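Local coordinates for protein phytanoyl-CoA dioxygenase (PDB 6ZYL) that catalyses the beta-hydroxylation of thioholgamide as a non-heme monooxygenase, probably with bound iron and 2-oxoglutarate, at residues A71-A74 / A75-I79; P93-L96 / D97-S101. All blocks are in the same frame, centred on the assembly; numbering follows the deposited sequence.

Contact 1: A71-A74 / A75-I79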
ATOM      1  N   ALA A  71     -17.356  -6.286   4.002  1.00 27.60           N
ATOM      2  CA  ALA A  71     -17.369  -5.060   4.792  1.00 28.34           C
ATOM      3  C   ALA A  71     -16.213  -5.037   5.781  1.00 28.49           C
ATOM      4  O   ALA A  71     -15.562  -4.003   5.968  1.00 26.78           O
ATOM      5  CB  ALA A  71     -18.702  -4.921   5.527  1.00 28.36           C
ATOM      6  N   ARG A  72     -15.939  -6.174   6.423  1.00 28.13           N
ATOM      7  CA  ARG A  72     -14.869  -6.219   7.414  1.00 28.17           C
ATOM      8  C   ARG A  72     -13.508  -5.981   6.771  1.00 24.35           C
ATOM      9  O   ARG A  72     -12.634  -5.345   7.371  1.00 21.28           O
ATOM     10  CB  ARG A  72     -14.891  -7.561   8.143  1.00 31.11           C
ATOM     11  CG  ARG A  72     -13.732  -7.752   9.102  1.00 30.66           C
ATOM     12  CD  ARG A  72     -13.991  -8.871  10.112  1.00 36.50           C
ATOM     13  NE  ARG A  72     -12.822  -9.056  10.967  1.00 50.73           N
ATOM     14  CZ  ARG A  72     -12.579  -8.350  12.068  1.00 55.97           C
ATOM     15  NH1 ARG A  72     -13.435  -7.418  12.467  1.00 47.76           N
ATOM     16  NH2 ARG A  72     -11.480  -8.581  12.775  1.00 49.61           N
ATOM     17  N   TYR A  73     -13.310  -6.477   5.552  1.00 23.82           N
ATOM     18  CA  TYR A  73     -12.044  -6.356   4.837  1.00 23.05           C
ATOM     19  C   TYR A  73     -12.177  -5.420   3.640  1.00 23.10           C
ATOM     20  O   TYR A  73     -11.560  -5.621   2.592  1.00 23.18           O
ATOM     21  CB  TYR A  73     -11.550  -7.734   4.410  1.00 22.62           C
ATOM     22  CG  TYR A  73     -11.174  -8.596   5.593  1.00 23.26           C
ATOM     23  CD1 TYR A  73      -9.935  -8.463   6.203  1.00 21.98           C
ATOM     24  CD2 TYR A  73     -12.065  -9.526   6.116  1.00 24.00           C
ATOM     25  CE1 TYR A  73      -9.586  -9.237   7.291  1.00 24.84           C
ATOM     26  CE2 TYR A  73     -11.724 -10.307   7.208  1.00 22.77           C
ATOM     27  CZ  TYR A  73     -10.483 -10.155   7.790  1.00 25.31           C
ATOM     28  OH  TYR A  73     -10.131 -10.923   8.873  1.00 29.06           O
ATOM     29  N   ALA A  74     -12.977  -4.366   3.802  1.00 24.79           N
ATOM     30  CA  ALA A  74     -13.201  -3.431   2.709  1.00 24.04           C
ATOM     31  C   ALA A  74     -11.935  -2.668   2.344  1.00 22.21           C
ATOM     32  O   ALA A  74     -11.726  -2.350   1.168  1.00 25.29           O
ATOM     33  CB  ALA A  74     -14.315  -2.450   3.080  1.00 26.71           C
ATOM     34  N   ALA A  75     -11.076  -2.378   3.319  1.00 22.76           N
ATOM     35  CA  ALA A  75      -9.938  -1.491   3.120  1.00 25.41           C
ATOM     36  C   ALA A  75      -8.608  -2.223   3.015  1.00 24.47           C
ATOM     37  O   ALA A  75      -7.575  -1.574   2.819  1.00 23.96           O
ATOM     38  CB  ALA A  75      -9.865  -0.472   4.264  1.00 20.62           C
ATOM     39  N   PHE A  76      -8.601  -3.543   3.146  1.00 21.33           N
ATOM     40  CA  PHE A  76      -7.367  -4.320   3.119  1.00 23.93           C
ATOM     41  C   PHE A  76      -7.718  -5.805   3.161  1.00 21.24           C
ATOM     42  O   PHE A  76      -8.806  -6.156   3.616  1.00 23.75           O
ATOM     43  CB  PHE A  76      -6.480  -3.971   4.311  1.00 22.75           C
ATOM     44  CG  PHE A  76      -6.948  -4.585   5.598  1.00 28.31           C
ATOM     45  CD1 PHE A  76      -7.963  -3.991   6.325  1.00 29.86           C
ATOM     46  CD2 PHE A  76      -6.391  -5.764   6.069  1.00 25.55           C
ATOM     47  CE1 PHE A  76      -8.410  -4.549   7.504  1.00 33.21           C
ATOM     48  CE2 PHE A  76      -6.836  -6.331   7.250  1.00 26.73           C
ATOM     49  CZ  PHE A  76      -7.847  -5.721   7.969  1.00 31.04           C
ATOM     50  N   PRO A  77      -6.840  -6.713   2.709  1.00 20.85           N
ATOM     51  CA  PRO A  77      -5.563  -6.458   2.041  1.00 19.85           C
ATOM     52  C   PRO A  77      -5.567  -6.837   0.567  1.00 18.52           C
ATOM     53  O   PRO A  77      -4.500  -6.900  -0.051  1.00 19.72           O
ATOM     54  CB  PRO A  77      -4.596  -7.354   2.817  1.00 23.13           C
ATOM     55  CG  PRO A  77      -5.462  -8.578   3.165  1.00 20.18           C
ATOM     56  CD  PRO A  77      -6.930  -8.111   3.174  1.00 23.35           C
ATOM     57  N   LYS A  78      -6.749  -7.093   0.012  1.00 18.47           N
ATOM     58  CA  LYS A  78      -6.862  -7.622  -1.344  1.00 23.64           C
ATOM     59  C   LYS A  78      -7.994  -6.936  -2.103  1.00 22.02           C
ATOM     60  O   LYS A  78      -8.797  -7.576  -2.783  1.00 19.52           O
ATOM     61  CB  LYS A  78      -7.082  -9.134  -1.311  1.00 21.86           C
ATOM     62  CG  LYS A  78      -6.026  -9.920  -0.553  1.00 22.06           C
ATOM     63  CD  LYS A  78      -4.757 -10.083  -1.377  1.00 18.75           C
ATOM     64  CE  LYS A  78      -3.699 -10.860  -0.606  1.00 19.89           C
ATOM     65  NZ  LYS A  78      -2.560 -11.277  -1.471  1.00 21.42           N
ATOM     66  N   ILE A  79      -8.063  -5.609  -2.004  1.00 22.41           N
ATOM     67  CA  ILE A  79      -9.113  -4.877  -2.707  1.00 21.20           C
ATOM     68  C   ILE A  79      -9.060  -5.183  -4.199  1.00 20.71           C
ATOM     69  O   ILE A  79     -10.095  -5.354  -4.854  1.00 21.87           O
ATOM     70  CB  ILE A  79      -8.988  -3.366  -2.445  1.00 24.05           C
ATOM     71  CG1 ILE A  79      -8.918  -3.072  -0.947  1.00 21.64           C
ATOM     72  CG2 ILE A  79     -10.161  -2.617  -3.073  1.00 24.81           C
ATOM     73  CD1 ILE A  79      -8.560  -1.627  -0.623  1.00 23.03           C
TER
HETATM   74  O   HOH W   1     -11.404  -2.888   6.264  1.00 27.03           O

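Contact 2: P93-L96 / D97-S101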
ATOM      1  N   PRO A  93       0.018   1.155 -16.399  1.00 30.85           N
ATOM      2  CA  PRO A  93       1.388   1.054 -16.934  1.00 29.49           C
ATOM      3  C   PRO A  93       2.359   2.056 -16.339  1.00 25.20           C
ATOM      4  O   PRO A  93       3.544   1.735 -16.185  1.00 27.14           O
ATOM      5  CB  PRO A  93       1.200   1.288 -18.442  1.00 30.32           C
ATOM      6  CG  PRO A  93      -0.248   0.982 -18.713  1.00 36.79           C
ATOM      7  CD  PRO A  93      -0.984   1.377 -17.457  1.00 32.67           C
ATOM      8  N   ALA A  94       1.904   3.268 -16.011  1.00 26.68           N
ATOM      9  CA  ALA A  94       2.810   4.252 -15.427  1.00 27.91           C
ATOM     10  C   ALA A  94       3.350   3.768 -14.087  1.00 25.52           C
ATOM     11  O   ALA A  94       4.537   3.937 -13.786  1.00 24.55           O
ATOM     12  CB  ALA A  94       2.099   5.596 -15.266  1.00 26.57           C
ATOM     13  N   ILE A  95       2.490   3.158 -13.269  1.00 25.06           N
ATOM     14  CA  ILE A  95       2.938   2.644 -11.979  1.00 22.35           C
ATOM     15  C   ILE A  95       3.856   1.445 -12.181  1.00 21.94           C
ATOM     16  O   ILE A  95       4.930   1.354 -11.574  1.00 22.48           O
ATOM     17  CB  ILE A  95       1.730   2.295 -11.090  1.00 21.74           C
ATOM     18  CG1 ILE A  95       0.932   3.565 -10.776  1.00 23.30           C
ATOM     19  CG2 ILE A  95       2.193   1.622  -9.810  1.00 20.97           C
ATOM     20  CD1 ILE A  95      -0.367   3.328 -10.028  1.00 23.97           C
ATOM     21  N   LEU A  96       3.457   0.512 -13.048  1.00 22.08           N
ATOM     22  CA  LEU A  96       4.283  -0.668 -13.285  1.00 23.78           C
ATOM     23  C   LEU A  96       5.645  -0.285 -13.858  1.00 25.26           C
ATOM     24  O   LEU A  96       6.669  -0.871 -13.485  1.00 25.17           O
ATOM     25  CB  LEU A  96       3.562  -1.636 -14.222  1.00 24.10           C
ATOM     26  CG  LEU A  96       2.279  -2.272 -13.687  1.00 27.39           C
ATOM     27  CD1 LEU A  96       1.754  -3.312 -14.678  1.00 27.77           C
ATOM     28  CD2 LEU A  96       2.489  -2.898 -12.319  1.00 24.59           C
ATOM     29  N   ASP A  97       5.679   0.694 -14.766  1.00 24.05           N
ATOM     30  CA  ASP A  97       6.957   1.138 -15.316  1.00 26.59           C
ATOM     31  C   ASP A  97       7.829   1.765 -14.236  1.00 25.73           C
ATOM     32  O   ASP A  97       9.037   1.505 -14.171  1.00 24.35           O
ATOM     33  CB  ASP A  97       6.729   2.135 -16.453  1.00 27.93           C
ATOM     34  CG  ASP A  97       6.213   1.475 -17.716  1.00 33.78           C
ATOM     35  OD1 ASP A  97       6.283   0.231 -17.816  1.00 36.07           O
ATOM     36  OD2 ASP A  97       5.738   2.205 -18.610  1.00 33.65           O
ATOM     37  N   ALA A  98       7.233   2.600 -13.382  1.00 24.55           N
ATOM     38  CA  ALA A  98       7.996   3.214 -12.300  1.00 24.63           C
ATOM     39  C   ALA A  98       8.536   2.163 -11.342  1.00 24.79           C
ATOM     40  O   ALA A  98       9.701   2.221 -10.937  1.00 23.90           O
ATOM     41  CB  ALA A  98       7.128   4.222 -11.550  1.00 22.66           C
ATOM     42  N   VAL A  99       7.701   1.189 -10.969  1.00 24.91           N
ATOM     43  CA  VAL A  99       8.140   0.158 -10.034  1.00 25.27           C
ATOM     44  C   VAL A  99       9.212  -0.717 -10.671  1.00 24.34           C
ATOM     45  O   VAL A  99      10.187  -1.103 -10.015  1.00 26.26           O
ATOM     46  CB  VAL A  99       6.935  -0.673  -9.560  1.00 23.67           C
ATOM     47  CG1 VAL A  99       7.400  -1.854  -8.723  1.00 23.27           C
ATOM     48  CG2 VAL A  99       5.962   0.203  -8.778  1.00 23.17           C
ATOM     49  N   ALA A 100       9.049  -1.047 -11.954  1.00 23.87           N
ATOM     50  CA  ALA A 100      10.044  -1.872 -12.633  1.00 26.74           C
ATOM     51  C   ALA A 100      11.407  -1.193 -12.638  1.00 27.60           C
ATOM     52  O   ALA A 100      12.441  -1.856 -12.496  1.00 27.68           O
ATOM     53  CB  ALA A 100       9.590  -2.175 -14.060  1.00 30.04           C
ATOM     54  N   SER A 101      11.433   0.132 -12.799  1.00 27.56           N
ATOM     55  CA  SER A 101      12.701   0.851 -12.769  1.00 29.99           C
ATOM     56  C   SER A 101      13.368   0.779 -11.403  1.00 30.06           C
ATOM     57  O   SER A 101      14.575   1.023 -11.300  1.00 30.10           O
ATOM     58  CB  SER A 101      12.487   2.311 -13.178  1.00 28.24           C
ATOM     59  OG  SER A 101      12.000   3.089 -12.099  1.00 37.23           O
TER

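Contact 1: A71-A74 / A75-I79
Over one face of the Phe-76 ring stands an edge of the Tyr-73 ring, an offset edge-to-face pair with centroids 5.4 Å apart and planes turned 65° to each other. The tyrosine brings its CD1 side: Tyr-73 CD1 lies 3.9 Å from Phe-76 CZ. Near the plane of the tyrosine ring, at that same edge, comes the carbonyl oxygen of Phe-76, 3.6 Å from Tyr-73 CD1. Pro-77 CD approaches the phenol ring obliquely and more loosely. Phe-76 reaches its partner because CG sits between the backbone N and the carbonyl carbon (chi1 76°), which folds the ring back over the turn although its CB points away. This is the exit of helix 68-72: Tyr-73 is the first residue to leave helical angles, and the chain then bends through a cis peptide before Pro-77 towards the main sheet, probably part of a double-stranded beta-helix (jelly-roll) core as in other PhyH-family oxygenases. There Ala-75 and Pro-77 make backbone hydrogen bonds with Leu-114 and Thr-112 of strand 107-117. No direct hydrogen bond joins the two halves of the turn. Instead water 1 bridges them, donating to Arg-72 O and accepting from Ala-75 N, 3.0 Å away in each case. A leucine in place of Tyr-73 has no ring edge to set over Phe-76, which would probably leave that ring freer to turn and weaken the packing on Val-283 and Gln-287 of helix 273-295. The small side chain of Ala-74 suits its position against Val-63 of helix 46-66, while its carbonyl oxygen accepts a hydrogen bond from Tyr-59. Branched and apolar, Ile-79 fills a buried place between that helix, helix 84-90 and strand 107-117, and its CG1 comes within 3.6 Å of Ala-74 O.

Contact 2: P93-L96 / D97-S101
Ile-95 and Val-99, one helical turn apart, meet through their CG2 methyls at 4.2 Å on the buried side of helix 93-103. The first torsion of Val-99 sets CG1 anti to the backbone N (chi1 173°), which leaves CG2 beside that nitrogen and turned back over the preceding turn, 3.2 Å from Ile-95 O. Such branched side chains suit this face: Ile-95 packs on Val-146 and Val-148 of strand 143-149, Val-99 on Val-146 and on Tyr-236 of strand 229-237. Leu-96 extends the apolar surface towards Val-253 of strand 249-254, so the helix lies with one flank against the main sheet.

The opposite character belongs to Pro-93, Asp-97 and Ser-101, which are exposed. Proline fits the first turn, where its missing N-H costs no helical bond. Small methyls sit on the partly exposed flank at Ala-94 and Ala-98, with Ala-98 CB 3.4 Å from Ala-94 O. Asp-97 OD2 lies 3.3 Å from Pro-93 O, an acceptor beside an acceptor that makes no bond; OD1 instead forms a salt bridge with Arg-254. Ser-101 OG donates to Ala-98 O at 2.7 Å, spending the hydroxyl on a backbone carbonyl.

Both flanks share regular alpha-helical bonding. Val-99 N reaches Ile-95 O at 2.8 Å with an N-H...O angle of 164°, and three companion i to i+4 bonds join Pro-93 to Asp-97, Ala-94 to Ala-98 and Leu-96 to Ala-100. The backbone thus satisfies these amides internally, while the carboxylate charge of Asp-97 is likely to be offset by Arg-254 of strand 249-254.

How the contacts relate
From the N terminus, the chain passes through helices 46-66 and 68-72 and comes first to contact 1, a local turn that closes where helix 68-72 ends and sets the chain against strand 107-117, between helices 46-66 and 273-295. Helix 84-90 follows, and then contact 2, which lies wholly within helix 93-103, just before strand 107-117. The two are in series: neither nests in nor crosses the other. The centres of contact 1 and contact 2 are about 24 Å apart, on opposite sides of the centre of the chain, and the contacts do not touch. Strand 107-117 is common to both, meeting Ala-75, Phe-76 and Ile-79 of contact 1 and, through Leu-107, Val-99 and Ala-100 of contact 2.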